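Fibrinogen binding protein (Staphylococcus aureus subsp. aureus Mu50, PDB 3DOA) probably binds fibrinogen and, as a member of the NFACT family, may share the ribosome-associated quality-control role of its relatives. Local coordinates at residues S14-L18 / N44-L48; P236-F240 / Y266-L272; Q92-D96 / I169-D173; I174-L180 / L221-D226; Y114-I118 / I129-R135. All blocks are in the same frame, centred on the assembly; numbering follows the deposited sequence.

Contact 1: S14-L18 / N44-L48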
# COMPACT_ATOMS: atom_id res chain seq x y z
N SER A 14 -4.46 -9.30 -3.88
CA SER A 14 -4.24 -10.61 -3.31
C SER A 14 -4.90 -10.81 -1.90
O SER A 14 -4.95 -11.94 -1.39
CB SER A 14 -2.75 -10.88 -3.24
OG SER A 14 -2.19 -10.04 -2.27
N LEU A 15 -5.42 -9.74 -1.29
CA LEU A 15 -6.02 -9.83 0.06
C LEU A 15 -7.56 -9.93 0.03
O LEU A 15 -8.19 -10.06 1.07
CB LEU A 15 -5.59 -8.62 0.91
CG LEU A 15 -4.10 -8.47 1.20
CD1 LEU A 15 -3.80 -7.31 2.15
CD2 LEU A 15 -3.57 -9.74 1.76
N GLN A 16 -8.15 -9.94 -1.14
CA GLN A 16 -9.61 -10.02 -1.25
C GLN A 16 -10.23 -11.35 -0.71
O GLN A 16 -11.40 -11.39 -0.26
CB GLN A 16 -9.99 -9.81 -2.70
CG GLN A 16 -9.49 -8.49 -3.22
CD GLN A 16 -10.24 -7.35 -2.62
OE1 GLN A 16 -11.44 -7.39 -2.65
NE2 GLN A 16 -9.56 -6.34 -2.10
N PHE A 17 -9.47 -12.42 -0.73
CA PHE A 17 -9.96 -13.68 -0.25
C PHE A 17 -10.20 -13.57 1.26
O PHE A 17 -10.92 -14.35 1.82
CB PHE A 17 -8.98 -14.82 -0.57
CG PHE A 17 -7.82 -14.92 0.39
CD1 PHE A 17 -7.84 -15.82 1.43
CD2 PHE A 17 -6.72 -14.10 0.27
CE1 PHE A 17 -6.77 -15.91 2.34
CE2 PHE A 17 -5.65 -14.17 1.16
CZ PHE A 17 -5.67 -15.08 2.19
N LEU A 18 -9.62 -12.59 1.92
CA LEU A 18 -9.95 -12.37 3.32
C LEU A 18 -11.34 -11.68 3.55
O LEU A 18 -11.86 -11.70 4.67
CB LEU A 18 -8.84 -11.57 4.02
CG LEU A 18 -7.40 -12.10 4.10
CD1 LEU A 18 -6.42 -11.02 4.57
CD2 LEU A 18 -7.34 -13.29 5.00
N ASN A 44 -6.42 -19.69 10.14
CA ASN A 44 -5.96 -18.36 10.46
C ASN A 44 -4.99 -17.85 9.41
O ASN A 44 -4.28 -18.62 8.76
CB ASN A 44 -5.28 -18.38 11.83
CG ASN A 44 -6.21 -18.86 12.92
OD1 ASN A 44 -7.38 -18.53 12.93
ND2 ASN A 44 -5.68 -19.63 13.84
N HIS A 45 -4.99 -16.53 9.27
CA HIS A 45 -4.09 -15.79 8.37
C HIS A 45 -3.49 -14.56 9.10
O HIS A 45 -4.23 -13.78 9.66
CB HIS A 45 -4.86 -15.38 7.12
CG HIS A 45 -5.43 -16.53 6.36
ND1 HIS A 45 -4.76 -17.16 5.33
CD2 HIS A 45 -6.62 -17.17 6.46
CE1 HIS A 45 -5.50 -18.14 4.84
NE2 HIS A 45 -6.63 -18.16 5.51
N GLN A 46 -2.17 -14.41 9.15
CA GLN A 46 -1.47 -13.30 9.85
C GLN A 46 -1.22 -12.09 8.92
O GLN A 46 -0.35 -12.13 8.07
CB GLN A 46 -0.12 -13.77 10.34
CG GLN A 46 0.14 -13.83 11.79
CD GLN A 46 1.47 -14.54 12.09
OE1 GLN A 46 2.35 -14.65 11.21
NE2 GLN A 46 1.62 -15.06 13.34
N LEU A 47 -1.98 -11.03 9.13
CA LEU A 47 -1.90 -9.80 8.35
C LEU A 47 -0.97 -8.85 9.10
O LEU A 47 -1.23 -8.51 10.26
CB LEU A 47 -3.30 -9.18 8.26
CG LEU A 47 -3.48 -8.08 7.26
CD1 LEU A 47 -3.15 -8.58 5.87
CD2 LEU A 47 -4.90 -7.68 7.29
N LEU A 48 0.12 -8.45 8.48
CA LEU A 48 1.06 -7.57 9.14
C LEU A 48 0.92 -6.21 8.54
O LEU A 48 0.87 -6.02 7.30
CB LEU A 48 2.48 -8.09 9.00
CG LEU A 48 3.63 -7.31 9.67
CD1 LEU A 48 4.81 -8.25 10.06
CD2 LEU A 48 4.10 -6.21 8.77
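Phe17 and His45 form the aromatic part of the contact, an edge-to-face (T-shaped) pair. The rim of the phenylalanine, led by CE1, is directed at one face of the imidazole, and Phe17 CE1 stands 3.6 Å from His45 CE1. The ring planes are 77° apart and the centroids 5.1 Å apart, with CE1 displaced from the middle of the imidazole toward its rim. Phe17 CG lies between its backbone N and carbonyl carbon (chi1 81°), which swings the ring to the side facing the strand; there Leu18 CG lies over one phenyl face, off toward its rim. Phe17 is the exposed member of the contact, and His45 is partly exposed.

Residues 14-18 run from a weakly bonded part of helix 5-15 into a 3-10 segment, in which Leu18 N donates to Leu15 O over 3.0 Å. This part of the chain lies on a four-stranded antiparallel sheet, and 44-48 belongs to strand 43-50, an inner strand. His45 is hydrogen-bonded through its backbone to Val38 on strand 33-40, and Gln46 likewise to Thr61 on strand 57-61. Alternation along the strand sends His45 and Leu47 to the same face, the one the helix covers.

Aliphatic packing makes up the rest. Leu47 CD1 is shared by two leucines, with Leu15 CD1 at 4.0 Å and Leu18 CD1 at 4.3 Å. The other branch of Leu18 turns to the histidine, where Leu18 CD2 lies 3.9 Å from His45 CB. Leu58 and Leu60 of strand 57-61 also pack on Leu15, and Val38 of strand 33-40 on Leu18.

Contact 2: P236-F240 / Y266-L272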
# COMPACT_ATOMS: atom_id res chain seq x y z
N PRO A 236 0.82 -10.44 -11.05
CA PRO A 236 2.17 -9.94 -11.00
C PRO A 236 3.20 -11.04 -10.95
O PRO A 236 2.88 -12.21 -10.71
CB PRO A 236 2.20 -9.23 -9.65
CG PRO A 236 1.39 -10.18 -8.75
CD PRO A 236 0.27 -10.67 -9.69
N THR A 237 4.45 -10.61 -11.15
CA THR A 237 5.64 -11.41 -10.89
C THR A 237 6.36 -10.90 -9.67
O THR A 237 7.08 -9.89 -9.68
CB THR A 237 6.53 -11.34 -12.04
OG1 THR A 237 5.82 -11.93 -13.13
CG2 THR A 237 7.79 -12.10 -11.74
N PRO A 238 6.11 -11.57 -8.58
CA PRO A 238 6.80 -11.19 -7.36
C PRO A 238 8.28 -11.45 -7.55
O PRO A 238 8.66 -12.59 -7.80
CB PRO A 238 6.20 -12.15 -6.30
CG PRO A 238 4.99 -12.73 -6.91
CD PRO A 238 5.18 -12.69 -8.40
N ILE A 239 9.11 -10.41 -7.42
CA ILE A 239 10.50 -10.53 -7.78
C ILE A 239 11.44 -9.74 -6.92
O ILE A 239 11.24 -8.58 -6.64
CB ILE A 239 10.67 -10.11 -9.21
CG1 ILE A 239 12.05 -10.48 -9.72
CG2 ILE A 239 10.37 -8.61 -9.38
CD1 ILE A 239 12.02 -10.86 -11.17
N PHE A 240 12.50 -10.43 -6.52
CA PHE A 240 13.63 -9.91 -5.71
C PHE A 240 14.85 -9.65 -6.55
O PHE A 240 15.21 -10.49 -7.35
CB PHE A 240 14.02 -10.96 -4.69
CG PHE A 240 15.21 -10.60 -3.84
CD1 PHE A 240 15.08 -9.69 -2.80
CD2 PHE A 240 16.45 -11.18 -4.06
CE1 PHE A 240 16.19 -9.35 -1.98
CE2 PHE A 240 17.54 -10.84 -3.26
CZ PHE A 240 17.41 -9.92 -2.21
N TYR A 266 8.99 -15.24 -6.68
CA TYR A 266 8.21 -15.99 -5.68
C TYR A 266 6.73 -16.22 -6.05
O TYR A 266 6.20 -15.57 -6.97
CB TYR A 266 8.26 -15.21 -4.37
CG TYR A 266 9.61 -15.15 -3.75
CD1 TYR A 266 9.96 -16.04 -2.76
CD2 TYR A 266 10.53 -14.21 -4.15
CE1 TYR A 266 11.21 -16.00 -2.18
CE2 TYR A 266 11.79 -14.16 -3.58
CZ TYR A 266 12.12 -15.07 -2.59
OH TYR A 266 13.35 -15.07 -1.99
N ASP A 267 6.06 -17.12 -5.30
CA ASP A 267 4.63 -17.43 -5.49
C ASP A 267 3.66 -16.27 -5.29
O ASP A 267 2.55 -16.29 -5.84
CB ASP A 267 4.20 -18.50 -4.50
CG ASP A 267 4.36 -19.91 -5.03
OD1 ASP A 267 4.94 -20.12 -6.14
OD2 ASP A 267 3.88 -20.83 -4.31
N SER A 268 4.08 -15.30 -4.48
CA SER A 268 3.22 -14.23 -4.02
C SER A 268 4.04 -13.06 -3.51
O SER A 268 5.25 -13.15 -3.19
CB SER A 268 2.37 -14.74 -2.86
OG SER A 268 3.12 -14.85 -1.64
N LEU A 269 3.35 -11.93 -3.38
CA LEU A 269 3.99 -10.76 -2.83
C LEU A 269 4.30 -10.99 -1.34
O LEU A 269 5.14 -10.29 -0.75
CB LEU A 269 3.09 -9.55 -3.04
CG LEU A 269 3.01 -8.87 -4.42
CD1 LEU A 269 3.40 -9.78 -5.53
CD2 LEU A 269 1.60 -8.33 -4.63
N ASN A 270 3.63 -11.95 -0.72
CA ASN A 270 3.70 -12.07 0.71
C ASN A 270 4.94 -12.81 1.01
O ASN A 270 5.71 -12.42 1.87
CB ASN A 270 2.47 -12.77 1.21
CG ASN A 270 1.24 -11.91 1.04
OD1 ASN A 270 1.28 -10.71 1.24
ND2 ASN A 270 0.16 -12.51 0.64
N ASP A 271 5.17 -13.86 0.24
CA ASP A 271 6.45 -14.53 0.23
C ASP A 271 7.59 -13.53 -0.06
O ASP A 271 8.60 -13.50 0.66
CB ASP A 271 6.42 -15.58 -0.88
CG ASP A 271 5.60 -16.78 -0.52
OD1 ASP A 271 5.24 -16.90 0.64
OD2 ASP A 271 5.31 -17.63 -1.39
N LEU A 272 7.44 -12.75 -1.13
CA LEU A 272 8.48 -11.82 -1.54
C LEU A 272 8.88 -10.96 -0.35
O LEU A 272 10.03 -10.90 0.02
CB LEU A 272 7.99 -10.96 -2.71
CG LEU A 272 8.83 -9.76 -3.16
CD1 LEU A 272 10.19 -10.29 -3.58
CD2 LEU A 272 8.13 -8.94 -4.28
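The N-terminal turn of helix 269-276 packs on the chain entering the small three-stranded antiparallel sheet, with Pro238 wedged against Tyr266, Leu269 and Leu272. Tyr266 N donates to Pro238 O at 2.9 Å (N-H...O 153°), extending by one step the pairing in which Phe240 bonds to Val264.

The proline ring carries much of the apolar contact. Leu269 CD1 reaches both prolines, lying 3.6 Å from Pro238 CG and 3.8 Å from Pro236 CG. Farther along the helix, Leu272 CB is 4.2 Å from Pro238 CB, and its branches lie over the Ile239 backbone, with Leu272 CD1 4.0 Å from Phe240 CB. Phe240 CB also meets the edge of the tyrosine ring, 4.1 Å from Tyr266 CE2, while Leu272 CA sits above one tyrosine face. Because Phe240 CG is trans to the backbone N (chi1 177°), its own ring leads away from the contact, toward a cation-pi pairing with Arg275.

Ser268 OG grips the helix start twice, accepting from Asp271 N at 3.0 Å (174°) and, less straight, from Asn270 N at 3.1 Å. Beyond the contact, Leu269 reaches Phe7 and Met11 of helix 5-15. An N-capped helix following strand 264-265 thus packs on the neighbouring strand 239-240 and the prolines before it, in the small antiparallel sheet near the C-terminal end of the modelled chain.

Contact 3: Q92-D96 / I169-D173; sequences QIGND and INPYD
The side-chain amide of Asn95 stands almost perpendicular to the Tyr172 ring, with the planes 85° apart. Asn95 OD1 comes to the edge of that ring in its plane, 3.5 Å from Tyr172 CE2, and the amide nitrogen turns to the proline, Asn95 ND2 3.3 Å from Pro171 CG. Asn95 CG is trans to the backbone N (chi1 -170°), which carries the amide across both rings at about a right angle; its ND2 is held by a hydrogen bond to Glu199 O.

Asn95 belongs to the type II' beta turn from Ile93 to Asp96 that joins strands 86-92 and 98-106, with Gly94 at the positive-phi position. Gln92 NE2 braces this hairpin turn by donating to Asp96 O at 3.0 Å.

Asn170 turns its amide to the backbone of the turn: Asn170 ND2 comes 3.1 Å from Asn95 N, two donors that do not bond, and OD1 faces Asn95 CB. The same oxygen accepts from Tyr172 N at 2.8 Å, an Asx turn that helps to fix the amide's rotation and the bend at Pro171 and Tyr172. Tyr172 OH is hydrogen-bonded to Thr232 OG1, and Pro171 packs on Phe225 and Met229, so the loop also rests on helix 220-232.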
# COMPACT_ATOMS: atom_id res chain seq x y z
N GLN A 92 -8.23 0.17 -1.67
CA GLN A 92 -7.13 1.12 -1.80
C GLN A 92 -7.80 2.38 -2.13
O GLN A 92 -8.75 2.36 -2.88
CB GLN A 92 -6.20 0.71 -2.97
CG GLN A 92 -5.04 1.72 -3.32
CD GLN A 92 -4.36 1.44 -4.69
OE1 GLN A 92 -4.77 0.55 -5.44
NE2 GLN A 92 -3.30 2.20 -4.99
N ILE A 93 -7.30 3.50 -1.61
CA ILE A 93 -7.90 4.79 -1.93
C ILE A 93 -7.21 5.35 -3.14
O ILE A 93 -6.06 5.73 -3.11
CB ILE A 93 -7.88 5.77 -0.76
CG1 ILE A 93 -8.41 5.08 0.51
CG2 ILE A 93 -8.75 6.93 -1.06
CD1 ILE A 93 -9.71 4.20 0.38
N GLY A 94 -7.95 5.36 -4.24
CA GLY A 94 -7.41 5.76 -5.54
C GLY A 94 -6.25 4.86 -5.89
O GLY A 94 -6.27 3.61 -5.64
N ASN A 95 -5.22 5.52 -6.43
CA ASN A 95 -3.87 4.89 -6.61
C ASN A 95 -2.86 5.26 -5.51
O ASN A 95 -1.70 5.00 -5.69
CB ASN A 95 -3.32 5.11 -8.05
CG ASN A 95 -2.07 4.29 -8.34
OD1 ASN A 95 -2.03 3.05 -8.14
ND2 ASN A 95 -1.03 4.99 -8.81
N ASP A 96 -3.33 5.75 -4.36
CA ASP A 96 -2.46 6.23 -3.30
C ASP A 96 -1.94 5.06 -2.53
O ASP A 96 -2.33 3.95 -2.79
CB ASP A 96 -3.11 7.26 -2.37
CG ASP A 96 -2.06 8.04 -1.56
OD1 ASP A 96 -0.86 7.91 -1.90
OD2 ASP A 96 -2.37 8.76 -0.56
N ILE A 169 -2.65 13.07 -10.28
CA ILE A 169 -3.65 12.41 -11.07
C ILE A 169 -3.51 10.92 -10.93
O ILE A 169 -2.45 10.43 -10.66
CB ILE A 169 -3.51 12.74 -12.52
CG1 ILE A 169 -3.75 14.21 -12.73
CG2 ILE A 169 -4.52 12.02 -13.30
CD1 ILE A 169 -2.58 14.94 -13.24
N ASN A 170 -4.61 10.22 -11.08
CA ASN A 170 -4.61 8.77 -10.98
C ASN A 170 -4.20 8.22 -12.38
O ASN A 170 -4.92 8.39 -13.39
CB ASN A 170 -5.96 8.20 -10.49
CG ASN A 170 -5.91 6.68 -10.17
OD1 ASN A 170 -5.29 5.86 -10.86
ND2 ASN A 170 -6.56 6.30 -9.09
N PRO A 171 -3.03 7.58 -12.43
CA PRO A 171 -2.58 7.05 -13.66
C PRO A 171 -3.57 6.12 -14.26
O PRO A 171 -3.52 5.90 -15.46
CB PRO A 171 -1.32 6.29 -13.27
CG PRO A 171 -1.39 6.12 -11.89
CD PRO A 171 -2.06 7.31 -11.37
N TYR A 172 -4.48 5.55 -13.48
CA TYR A 172 -5.45 4.70 -14.12
C TYR A 172 -6.54 5.49 -14.80
O TYR A 172 -7.25 4.93 -15.56
CB TYR A 172 -6.03 3.70 -13.16
CG TYR A 172 -5.01 2.72 -12.75
CD1 TYR A 172 -4.68 1.67 -13.61
CD2 TYR A 172 -4.35 2.83 -11.54
CE1 TYR A 172 -3.70 0.76 -13.30
CE2 TYR A 172 -3.36 1.90 -11.19
CZ TYR A 172 -3.05 0.87 -12.10
OH TYR A 172 -2.11 -0.06 -11.82
N ASP A 173 -6.67 6.79 -14.55
CA ASP A 173 -7.82 7.56 -15.10
C ASP A 173 -7.46 8.34 -16.35
O ASP A 173 -8.18 9.23 -16.80
CB ASP A 173 -8.32 8.54 -14.04
CG ASP A 173 -8.92 7.82 -12.80
OD1 ASP A 173 -9.25 6.59 -12.80
OD2 ASP A 173 -9.07 8.54 -11.79

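Contact 4: I174-L180 / L221-D226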
# COMPACT_ATOMS: atom_id res chain seq x y z
N ILE A 174 -6.34 7.99 -16.95
CA ILE A 174 -5.72 8.86 -17.94
C ILE A 174 -5.13 7.94 -18.99
O ILE A 174 -4.77 6.79 -18.67
CB ILE A 174 -4.68 9.73 -17.26
CG1 ILE A 174 -4.12 10.75 -18.23
CG2 ILE A 174 -3.57 8.88 -16.62
CD1 ILE A 174 -3.53 11.96 -17.53
N THR A 175 -5.15 8.39 -20.24
CA THR A 175 -4.51 7.65 -21.33
C THR A 175 -3.17 8.27 -21.61
O THR A 175 -2.88 9.41 -21.17
CB THR A 175 -5.28 7.68 -22.64
OG1 THR A 175 -5.48 9.02 -23.08
CG2 THR A 175 -6.55 7.02 -22.43
N GLY A 176 -2.34 7.54 -22.34
CA GLY A 176 -1.01 8.04 -22.65
C GLY A 176 -1.07 9.31 -23.46
O GLY A 176 -0.28 10.25 -23.23
N ALA A 177 -2.01 9.35 -24.43
CA ALA A 177 -2.15 10.53 -25.30
C ALA A 177 -2.37 11.73 -24.41
O ALA A 177 -1.87 12.79 -24.71
CB ALA A 177 -3.27 10.38 -26.21
N GLU A 178 -3.09 11.53 -23.28
CA GLU A 178 -3.52 12.58 -22.35
C GLU A 178 -2.44 13.02 -21.39
O GLU A 178 -2.39 14.20 -21.04
CB GLU A 178 -4.71 12.08 -21.50
CG GLU A 178 -6.09 12.28 -22.15
CD GLU A 178 -7.21 11.33 -21.66
OE1 GLU A 178 -7.01 10.54 -20.71
OE2 GLU A 178 -8.30 11.37 -22.27
N VAL A 179 -1.59 12.09 -20.95
CA VAL A 179 -0.35 12.40 -20.18
C VAL A 179 0.49 13.55 -20.76
O VAL A 179 1.06 14.37 -20.03
CB VAL A 179 0.56 11.19 -20.07
CG1 VAL A 179 1.70 11.48 -19.13
CG2 VAL A 179 -0.20 9.95 -19.60
N LEU A 180 0.53 13.65 -22.08
CA LEU A 180 1.38 14.63 -22.72
C LEU A 180 1.13 15.98 -22.17
O LEU A 180 2.06 16.68 -21.85
CB LEU A 180 1.22 14.63 -24.22
CG LEU A 180 1.66 13.31 -24.86
CD1 LEU A 180 1.59 13.46 -26.37
CD2 LEU A 180 3.08 12.81 -24.36
N LEU A 221 6.26 8.39 -25.54
CA LEU A 221 5.95 8.42 -24.11
C LEU A 221 4.61 7.76 -23.92
O LEU A 221 4.52 6.82 -23.15
CB LEU A 221 6.00 9.81 -23.54
CG LEU A 221 5.68 9.91 -22.04
CD1 LEU A 221 6.17 8.70 -21.22
CD2 LEU A 221 6.20 11.24 -21.37
N PRO A 222 3.58 8.18 -24.69
CA PRO A 222 2.26 7.56 -24.58
C PRO A 222 2.28 6.05 -24.68
O PRO A 222 1.67 5.39 -23.89
CB PRO A 222 1.51 8.14 -25.76
CG PRO A 222 2.13 9.45 -25.97
CD PRO A 222 3.57 9.25 -25.70
N GLU A 223 3.01 5.54 -25.66
CA GLU A 223 3.19 4.10 -25.85
C GLU A 223 3.79 3.44 -24.63
O GLU A 223 3.35 2.38 -24.23
CB GLU A 223 4.17 3.88 -27.01
CG GLU A 223 3.59 3.69 -28.34
CD GLU A 223 4.44 4.30 -29.46
OE1 GLU A 223 5.70 4.28 -29.34
OE2 GLU A 223 3.86 4.79 -30.47
N ALA A 224 4.82 4.06 -24.07
CA ALA A 224 5.50 3.47 -22.92
C ALA A 224 4.51 3.39 -21.73
O ALA A 224 4.18 2.32 -21.20
CB ALA A 224 6.76 4.31 -22.57
N PHE A 225 4.00 4.56 -21.36
CA PHE A 225 2.97 4.66 -20.36
C PHE A 225 1.88 3.57 -20.50
O PHE A 225 1.68 2.75 -19.58
CB PHE A 225 2.37 6.04 -20.43
CG PHE A 225 1.41 6.33 -19.32
CD1 PHE A 225 1.84 6.91 -18.12
CD2 PHE A 225 0.06 6.03 -19.44
CE1 PHE A 225 0.92 7.17 -17.06
CE2 PHE A 225 -0.82 6.32 -18.38
CZ PHE A 225 -0.37 6.86 -17.20
N ASP A 226 1.19 3.53 -21.64
CA ASP A 226 0.11 2.61 -21.79
C ASP A 226 0.64 1.18 -21.59
O ASP A 226 0.13 0.42 -20.74
CB ASP A 226 -0.60 2.81 -23.13
CG ASP A 226 -1.47 4.12 -23.17
OD1 ASP A 226 -1.86 4.71 -22.06
OD2 ASP A 226 -1.77 4.55 -24.34
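Gly176 and Pro222 bring their backbones close, CA to CA 3.8 Å, where the start of the short, weakly bonded helix 176-179 meets helix 220-232. Having no side chain, Gly176 lets its backbone lie directly against Pro222 and Asp226, with Pro222 CB 3.6 Å from Gly176 C.

Phe225 fills the apolar side of the junction. Val179 CG2 sits over the centre of its ring, 3.7 Å from the centroid and only 1° off the normal, a CH-pi contact. Val179 CG2 is trans to the carbonyl carbon, and this rotation aims the methyl at the face. Ile174 comes to the far end of the ring, where its CG2 lies 3.8 Å from Phe225 CZ. On the proline side, Leu180 CD2 is 3.8 Å from Pro222 CD, the two side chains crossing at about a right angle. Phe198 adds to the packing on Ile174 and Val179. These helices probably belong to the helical, H2TH-related middle part of the NFACT family.

Polar bonds gather at the start of the short helix. Thr175 and Glu178 make a capping box: Thr175 N donates to Glu178 OE1 at 2.9 Å (160°), while the return bond from Glu178 N to Thr175 OG1 is weak at 3.5 Å. Asp226 OD1 accepts weakly from Gly176 N at 2.9 Å, the N-H...O angle being 126°. The two carboxylates would probably favour the N-H groups at this helix start, modestly since the helix is short and weakly bonded, while the aromatic and aliphatic groups supply most of the burial.

Contact 5: Y114-I118 / I129-R135; sequences YRTVI and ILVDENR
Val117 CG2 is trans to its carbonyl carbon and Leu130 CG trans to its backbone N (chi1 -168°), torsions that bring Val117 CG2 and Leu130 CD1 together at 3.5 Å. The two belong to a beta hairpin whose strands, 112-120 and 127-132, run antiparallel with their local axes at 154°.

Thr116 and Val131 form a hydrogen-bonded pair, with Thr116 N to Val131 O at 2.9 Å. Ile118 and Ile129 form the next, with Ile118 N to Ile129 O at 2.7 Å, and the reverse bonds complete each pair. Val117 and Leu130, a non-hydrogen-bonded pair between them, turn to the face where both pack on Leu82 of helix 73-82. On the other face lie Thr116, Ile118, Ile129 and Val131. There the doubly bent chain of Arg135, returning from the type I turn that starts at Asp132, brings its guanidinium across the end of Ile118, Arg135 NH2 3.7 Å from Ile118 CD1, while the same NH2 pairs with Glu100.

Arg115, bent at chi2, leans toward the turn on the partner segment. Its NH1 donates to Tyr114 O at 3.1 Å from above the carbonyl plane, and Glu133 OE1 lies at the guanidinium edge in a long salt bridge, 3.9 Å from Arg115 NH1; Arg115 NE is bound to His81 ND1. Tyr114 O also receives a weak bond from Glu133 N. The strand ladder supplies the short backbone bonds, whereas the charged groups beside the turn, with a long salt bridge, probably add only a looser electrostatic attraction.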
# COMPACT_ATOMS: atom_id res chain seq x y z
N TYR A 114 -19.69 -0.21 13.21
CA TYR A 114 -19.04 -0.19 11.93
C TYR A 114 -17.72 0.60 12.11
O TYR A 114 -17.72 1.77 12.49
CB TYR A 114 -19.96 0.49 10.91
CG TYR A 114 -21.09 -0.39 10.39
CD1 TYR A 114 -22.40 -0.17 10.77
CD2 TYR A 114 -20.84 -1.45 9.50
CE1 TYR A 114 -23.43 -0.97 10.26
CE2 TYR A 114 -21.82 -2.25 9.01
CZ TYR A 114 -23.13 -2.00 9.38
OH TYR A 114 -24.17 -2.80 8.92
N ARG A 115 -16.61 -0.08 11.83
CA ARG A 115 -15.22 0.45 11.94
C ARG A 115 -14.41 0.35 10.62
O ARG A 115 -14.66 -0.57 9.82
CB ARG A 115 -14.50 -0.36 12.98
CG ARG A 115 -15.19 -0.35 14.29
CD ARG A 115 -15.24 1.03 14.85
NE ARG A 115 -15.83 1.14 16.20
CZ ARG A 115 -16.93 1.84 16.46
NH1 ARG A 115 -17.61 2.47 15.49
NH2 ARG A 115 -17.34 1.88 17.71
N THR A 116 -13.49 1.30 10.41
CA THR A 116 -12.51 1.24 9.33
C THR A 116 -11.09 1.39 9.87
O THR A 116 -10.80 2.36 10.59
CB THR A 116 -12.72 2.33 8.35
OG1 THR A 116 -13.96 2.10 7.70
CG2 THR A 116 -11.62 2.35 7.32
N VAL A 117 -10.23 0.42 9.54
CA VAL A 117 -8.78 0.54 9.77
C VAL A 117 -8.12 1.15 8.51
O VAL A 117 -8.30 0.64 7.41
CB VAL A 117 -8.19 -0.82 10.06
CG1 VAL A 117 -6.64 -0.73 10.15
CG2 VAL A 117 -8.83 -1.38 11.34
N ILE A 118 -7.41 2.27 8.69
CA ILE A 118 -6.69 2.97 7.62
C ILE A 118 -5.14 2.85 7.80
O ILE A 118 -4.58 3.33 8.79
CB ILE A 118 -7.05 4.44 7.59
CG1 ILE A 118 -8.56 4.63 7.83
CG2 ILE A 118 -6.64 5.02 6.28
CD1 ILE A 118 -9.11 6.03 7.41
N ILE A 129 -4.64 3.86 11.72
CA ILE A 129 -5.74 4.68 12.26
C ILE A 129 -7.13 4.00 12.14
O ILE A 129 -7.53 3.42 11.10
CB ILE A 129 -5.87 6.06 11.58
CG1 ILE A 129 -4.55 6.82 11.56
CG2 ILE A 129 -6.89 6.93 12.28
CD1 ILE A 129 -4.62 7.96 10.51
N LEU A 130 -7.87 4.11 13.24
CA LEU A 130 -9.16 3.47 13.38
C LEU A 130 -10.18 4.59 13.45
O LEU A 130 -10.03 5.55 14.20
CB LEU A 130 -9.14 2.66 14.66
CG LEU A 130 -10.27 1.67 14.89
CD1 LEU A 130 -10.44 0.67 13.73
CD2 LEU A 130 -10.00 1.04 16.28
N VAL A 131 -11.21 4.48 12.64
CA VAL A 131 -12.23 5.48 12.61
C VAL A 131 -13.55 4.73 12.57
O VAL A 131 -13.56 3.52 12.28
CB VAL A 131 -12.09 6.34 11.36
CG1 VAL A 131 -10.70 6.92 11.29
CG2 VAL A 131 -12.39 5.52 10.13
N ASP A 132 -14.65 5.45 12.85
CA ASP A 132 -15.99 4.88 12.75
C ASP A 132 -16.56 5.15 11.37
O ASP A 132 -15.91 5.77 10.52
CB ASP A 132 -16.86 5.45 13.84
CG ASP A 132 -17.09 6.95 13.69
OD1 ASP A 132 -17.07 7.45 12.55
OD2 ASP A 132 -17.30 7.63 14.72
N GLU A 133 -17.79 4.70 11.16
CA GLU A 133 -18.53 4.91 9.89
C GLU A 133 -18.74 6.36 9.51
O GLU A 133 -18.94 6.64 8.32
CB GLU A 133 -19.92 4.20 9.85
CG GLU A 133 -20.96 4.72 10.78
CD GLU A 133 -20.66 4.30 12.20
OE1 GLU A 133 -19.50 4.36 12.67
OE2 GLU A 133 -21.60 3.88 12.89
N ASN A 134 -18.69 7.27 10.49
CA ASN A 134 -18.61 8.70 10.13
C ASN A 134 -17.20 9.34 10.03
O ASN A 134 -17.09 10.56 9.97
CB ASN A 134 -19.48 9.45 11.09
CG ASN A 134 -20.90 8.87 11.16
OD1 ASN A 134 -21.45 8.43 10.14
ND2 ASN A 134 -21.48 8.85 12.37
N ARG A 135 -16.14 8.50 9.98
CA ARG A 135 -14.74 8.93 10.00
C ARG A 135 -14.26 9.67 11.28
O ARG A 135 -13.29 10.39 11.23
CB ARG A 135 -14.46 9.84 8.80
CG ARG A 135 -15.16 9.50 7.43
CD ARG A 135 -14.71 8.20 6.75
NE ARG A 135 -13.44 8.37 6.05
CZ ARG A 135 -12.63 7.38 5.64
NH1 ARG A 135 -12.94 6.11 5.85
NH2 ARG A 135 -11.49 7.67 5.05

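How the contacts relate
From the N terminus, contact 1 comes first, closing a loop that contains strands 22-30 and 33-40 and tying the first helix to its sheet. Contact 3 then spans 92 to 173, and contact 5, a hairpin of the five-stranded sheet, is nested inside it. Contact 4 follows in series, within the helical region, and contact 2 closes last, tying the C-terminal helix 269-276 to the small three-stranded sheet. None of the loops cross. Contacts 3 and 4 touch, Pro171 O lying 3.7 Å from Phe225 CZ, which links the five-stranded sheet's turn to the helices. Contacts 1 and 2 approach to about 4 Å between nearest atoms, without touching.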